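Local atomic coordinates of effector protein HopAB2 (Pseudomonas syringae, PDB entry 2FD4), a protein that acts as a type III effector of plant infection whose C-terminal domain, the part described here, is a U-box/RING-like E3 ubiquitin ligase that suppresses host programmed cell death. Residues A11-F14 with S15-R18; P99-P102 with M103-E106. All coordinates share one frame; numbering follows the deposited sequence.

Interaction 1. Residues A11-F14 with S15-R18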
loop_
_atom_site.group_PDB
_atom_site.type_symbol
_atom_site.label_atom_id
_atom_site.label_comp_id
_atom_site.label_asym_id
_atom_site.label_seq_id
_atom_site.Cartn_x
_atom_site.Cartn_y
_atom_site.Cartn_z
ATOM N N ALA A 11 -6.205 -1.863 6.665
ATOM C CA ALA A 11 -5.654 -0.495 6.658
ATOM C C ALA A 11 -5.095 -0.057 8.045
ATOM O O ALA A 11 -4.200 0.842 8.132
ATOM C CB ALA A 11 -6.670 0.515 6.158
ATOM N N SER A 12 -5.625 -0.634 9.129
ATOM C CA SER A 12 -5.113 -0.349 10.475
ATOM C C SER A 12 -3.636 -0.830 10.677
ATOM O O SER A 12 -2.976 -0.443 11.628
ATOM C CB SER A 12 -6.005 -0.922 11.559
ATOM O OG SER A 12 -5.860 -2.341 11.624
ATOM N N GLN A 13 -3.112 -1.631 9.759
ATOM C CA GLN A 13 -1.687 -2.036 9.827
ATOM C C GLN A 13 -0.684 -1.055 9.216
ATOM O O GLN A 13 0.538 -1.233 9.316
ATOM C CB GLN A 13 -1.526 -3.395 9.169
ATOM C CG GLN A 13 -2.171 -4.472 9.964
ATOM C CD GLN A 13 -1.991 -5.834 9.363
ATOM O OE1 GLN A 13 -0.859 -6.313 9.234
ATOM N NE2 GLN A 13 -3.097 -6.484 8.995
ATOM N N PHE A 14 -1.186 -0.006 8.588
ATOM C CA PHE A 14 -0.363 0.973 7.883
ATOM C C PHE A 14 0.803 1.426 8.709
ATOM O O PHE A 14 1.920 1.390 8.244
ATOM C CB PHE A 14 -1.223 2.141 7.470
ATOM C CG PHE A 14 -0.510 3.194 6.686
ATOM C CD1 PHE A 14 0.038 2.891 5.436
ATOM C CD2 PHE A 14 -0.415 4.492 7.159
ATOM C CE1 PHE A 14 0.660 3.800 4.706
ATOM C CE2 PHE A 14 0.187 5.440 6.414
ATOM C CZ PHE A 14 0.718 5.122 5.162
ATOM N N SER A 15 0.561 1.853 9.941
ATOM C CA SER A 15 1.638 2.381 10.824
ATOM C C SER A 15 2.711 1.400 11.316
ATOM O O SER A 15 3.698 1.831 11.893
ATOM C CB SER A 15 1.017 3.047 12.044
ATOM O OG SER A 15 0.322 4.153 11.621
ATOM N N GLN A 16 2.452 0.116 11.154
ATOM C CA GLN A 16 3.359 -0.950 11.516
ATOM C C GLN A 16 4.189 -1.477 10.390
ATOM O O GLN A 16 4.986 -2.388 10.564
ATOM C CB GLN A 16 2.528 -2.097 12.070
ATOM C CG GLN A 16 1.698 -1.662 13.221
ATOM C CD GLN A 16 0.580 -2.565 13.571
ATOM O OE1 GLN A 16 -0.293 -2.871 12.772
ATOM N NE2 GLN A 16 0.553 -2.956 14.859
ATOM N N LEU A 17 3.953 -0.967 9.207
ATOM C CA LEU A 17 4.610 -1.498 8.018
ATOM C C LEU A 17 6.056 -1.143 8.050
ATOM O O LEU A 17 6.445 -0.108 8.589
ATOM C CB LEU A 17 3.965 -0.933 6.767
ATOM C CG LEU A 17 2.524 -1.363 6.450
ATOM C CD1 LEU A 17 2.088 -0.714 5.147
ATOM C CD2 LEU A 17 2.371 -2.803 6.341
ATOM N N ARG A 18 6.861 -1.985 7.402
ATOM C CA ARG A 18 8.226 -1.602 7.006
ATOM C C ARG A 18 8.108 -0.355 6.163
ATOM O O ARG A 18 7.083 -0.134 5.488
ATOM C CB ARG A 18 8.898 -2.687 6.174
ATOM C CG ARG A 18 9.238 -3.948 6.988
ATOM C CD ARG A 18 9.679 -5.051 6.102
ATOM N NE ARG A 18 8.532 -5.669 5.419
ATOM C CZ ARG A 18 8.596 -6.679 4.595
ATOM N NH1 ARG A 18 9.754 -7.262 4.299
ATOM N NH2 ARG A 18 7.459 -7.126 4.044
#
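Two consecutive backbone bonds tie Gln13 and Phe14 to Gln16 and Leu17, and they illustrate how a short 3-10 helix is brought to an end ahead of a strand. Gln16 N donates to Gln13 O at 3.0 Å, and Leu17 N reaches Phe14 O at 3.3 Å with an N-H...O angle of 163°. Each acceptor lies three residues before its donor, the spacing that defines a 3-10 turn. After Gln16 the chain extends, and Arg18 pairs by backbone hydrogen bonds with Arg119 of strand 117-121.

The apolar part of the contact is small. Leu17 sits against the Phe14 carbonyl, its CG 3.3 Å from Phe14 O and also near Gln13 O. Phe14 and Leu17 run at about a right angle to each other, and CD1 of the ring makes a looser touch, 4.2 Å from CD1 of the leucine. With Phe14 CG anti to the backbone N (chi1 -178°), the ring leaves the turn on the side that Leu17 also faces; both side chains rest on Met88 and Arg119.

On the polar flank, the extended Gln16 side chain lies back alongside Gln13, bringing OE1 within 3.4 Å of Gln13 CA and 3.7 Å of Gln13 CG, a van der Waals approach. The two amides stand almost perpendicular, 87° apart, and do not pair with each other: Gln13 NE2 instead donates to the carbonyls of Pro9 and Ala110.

The chemistry thus sets Phe14 and Leu17 against helix 88-97 and strand 117-121 and Gln13 on helix 113-116, leaving Gln16 exposed, while main-chain bonds alone supply the hydrogen bonding between 11-14 and 15-18.

Interaction 2. Residues P99-P102 with M103-E106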
loop_
_atom_site.group_PDB
_atom_site.type_symbol
_atom_site.label_atom_id
_atom_site.label_comp_id
_atom_site.label_asym_id
_atom_site.label_seq_id
_atom_site.Cartn_x
_atom_site.Cartn_y
_atom_site.Cartn_z
ATOM N N PRO A 99 -10.036 -11.287 -1.524
ATOM C CA PRO A 99 -8.774 -11.321 -0.823
ATOM C C PRO A 99 -7.628 -11.884 -1.652
ATOM O O PRO A 99 -7.162 -13.009 -1.412
ATOM C CB PRO A 99 -9.076 -12.158 0.420
ATOM C CG PRO A 99 -10.140 -13.104 -0.026
ATOM C CD PRO A 99 -10.935 -12.379 -1.089
ATOM N N GLU A 100 -7.223 -11.114 -2.644
ATOM C CA GLU A 100 -6.246 -11.571 -3.614
ATOM C C GLU A 100 -5.434 -10.385 -4.100
ATOM O O GLU A 100 -5.912 -9.246 -4.198
ATOM C CB GLU A 100 -6.895 -12.369 -4.708
ATOM C CG GLU A 100 -7.365 -11.599 -5.867
ATOM C CD GLU A 100 -8.102 -12.457 -6.877
ATOM O OE1 GLU A 100 -8.226 -13.698 -6.692
ATOM O OE2 GLU A 100 -8.546 -11.885 -7.906
ATOM N N HIS A 101 -4.161 -10.631 -4.282
ATOM C CA HIS A 101 -3.282 -9.568 -4.695
ATOM C C HIS A 101 -3.821 -9.000 -6.045
ATOM O O HIS A 101 -4.170 -9.715 -6.963
ATOM C CB HIS A 101 -1.885 -10.157 -4.781
ATOM C CG HIS A 101 -0.842 -9.164 -5.175
ATOM N ND1 HIS A 101 0.301 -8.930 -4.440
ATOM C CD2 HIS A 101 -0.737 -8.416 -6.292
ATOM C CE1 HIS A 101 1.029 -8.020 -5.061
ATOM N NE2 HIS A 101 0.434 -7.710 -6.203
ATOM N N PRO A 102 -3.930 -7.706 -6.128
ATOM C CA PRO A 102 -4.566 -7.093 -7.294
ATOM C C PRO A 102 -3.829 -7.336 -8.617
ATOM O O PRO A 102 -4.468 -7.206 -9.693
ATOM C CB PRO A 102 -4.555 -5.617 -6.912
ATOM C CG PRO A 102 -3.455 -5.450 -5.989
ATOM C CD PRO A 102 -3.525 -6.676 -5.153
ATOM N N MET A 103 -2.526 -7.687 -8.571
ATOM C CA MET A 103 -1.804 -8.096 -9.795
ATOM C C MET A 103 -1.468 -9.584 -9.958
ATOM O O MET A 103 -1.517 -10.062 -11.055
ATOM C CB MET A 103 -0.596 -7.207 -10.046
ATOM C CG MET A 103 -1.096 -5.747 -10.359
ATOM S SD MET A 103 0.202 -4.500 -10.169
ATOM C CE MET A 103 1.496 -5.166 -11.224
ATOM N N THR A 104 -1.076 -10.286 -8.890
ATOM C CA THR A 104 -0.646 -11.697 -9.006
ATOM C C THR A 104 -1.798 -12.629 -8.715
ATOM O O THR A 104 -1.740 -13.838 -9.051
ATOM C CB THR A 104 0.440 -12.018 -8.034
ATOM O OG1 THR A 104 -0.076 -11.903 -6.703
ATOM C CG2 THR A 104 1.592 -11.048 -8.207
ATOM N N ARG A 105 -2.818 -12.089 -8.046
ATOM C CA ARG A 105 -3.946 -12.852 -7.572
ATOM C C ARG A 105 -3.638 -13.907 -6.513
ATOM O O ARG A 105 -4.485 -14.716 -6.189
ATOM C CB ARG A 105 -4.688 -13.490 -8.719
ATOM C CG ARG A 105 -5.225 -12.501 -9.691
ATOM C CD ARG A 105 -6.225 -13.186 -10.619
ATOM N NE ARG A 105 -7.317 -13.836 -9.865
ATOM C CZ ARG A 105 -8.222 -14.667 -10.386
ATOM N NH1 ARG A 105 -8.209 -14.967 -11.674
ATOM N NH2 ARG A 105 -9.152 -15.207 -9.608
ATOM N N GLU A 106 -2.470 -13.816 -5.883
ATOM C CA GLU A 106 -2.154 -14.689 -4.771
ATOM C C GLU A 106 -2.886 -14.172 -3.551
ATOM O O GLU A 106 -3.161 -12.971 -3.451
ATOM C CB GLU A 106 -0.651 -14.744 -4.532
ATOM C CG GLU A 106 0.155 -15.161 -5.783
ATOM C CD GLU A 106 -0.251 -16.526 -6.353
ATOM O OE1 GLU A 106 -0.744 -17.378 -5.574
ATOM O OE2 GLU A 106 -0.062 -16.770 -7.589
#
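Arg105 adopts a left-handed backbone conformation (phi 64°, psi 16°), unusual for a residue other than glycine. The chain reverses through 102-105, where three right-handed residues, Pro102, Met103 and Thr104, are followed by this left-handed one. Arg105 N donates to His101 O at 2.9 Å along a somewhat bent path; reaching back four residues, the bond defines an alpha-turn. Outside it, His101 N donates to Glu106 O at 2.7 Å, nearly straight, and closes a wider ring. A single residue therefore offers both its N-H and its C=O to the returning limb of the loop.

Thr104 lays both its branches over the imidazole, to which His101 CG, anti to the backbone N, carries the ring. OG1 lies by His101 CB and CG, 3.2 Å from CG, and also accepts from Glu106 N at 3.2 Å, forming an ST turn. CG2 stands toward the CD2/NE2 rim in a CH-pi contact, 4.1 Å from the ring centroid, while Met103 N approaches the ring edge near its plane. The buried His101 ND1 has no polar partner in the model.

On the outer flank, Glu100 and Arg105 lie side by side and point the same way. Their salt bridge is closest between Glu100 OE2 and Arg105 NE, at 3.0 Å; the accompanying hydrogen bonds to OE1 and OE2 are weak, and the carboxylate and guanidinium planes are 56° apart. Lys98 NZ forms a second salt bridge to Glu100 OE2, so that carboxylate is shared between two cations.

Pro102 leads away from the bend to meet Leu47, Phe48, Leu91 and Phe94. The chemistry implies a loop closed chiefly by its backbone, presenting a proline at the inferred E2-binding site.

Overall arrangement
The two interactions exemplify how local turns connect the regular elements of a small domain: interaction 1 leads the chain into edge strand 18-21, and interaction 2 lies in the loop between helix 88-97 and helix 113-116. Their centres are 19 Å apart and their nearest atoms about 11 Å, so they do not touch. Helix 88-97 links them indirectly, receiving Phe14 and Leu17 on Met88 and Pro102 on Leu91 and Phe94. Only interaction 2 belongs to the inferred E2-binding surface: the side chain of Pro102 is about 4 Å from those of both Phe48 and Phe94. Residues 11-18 lie away from that site.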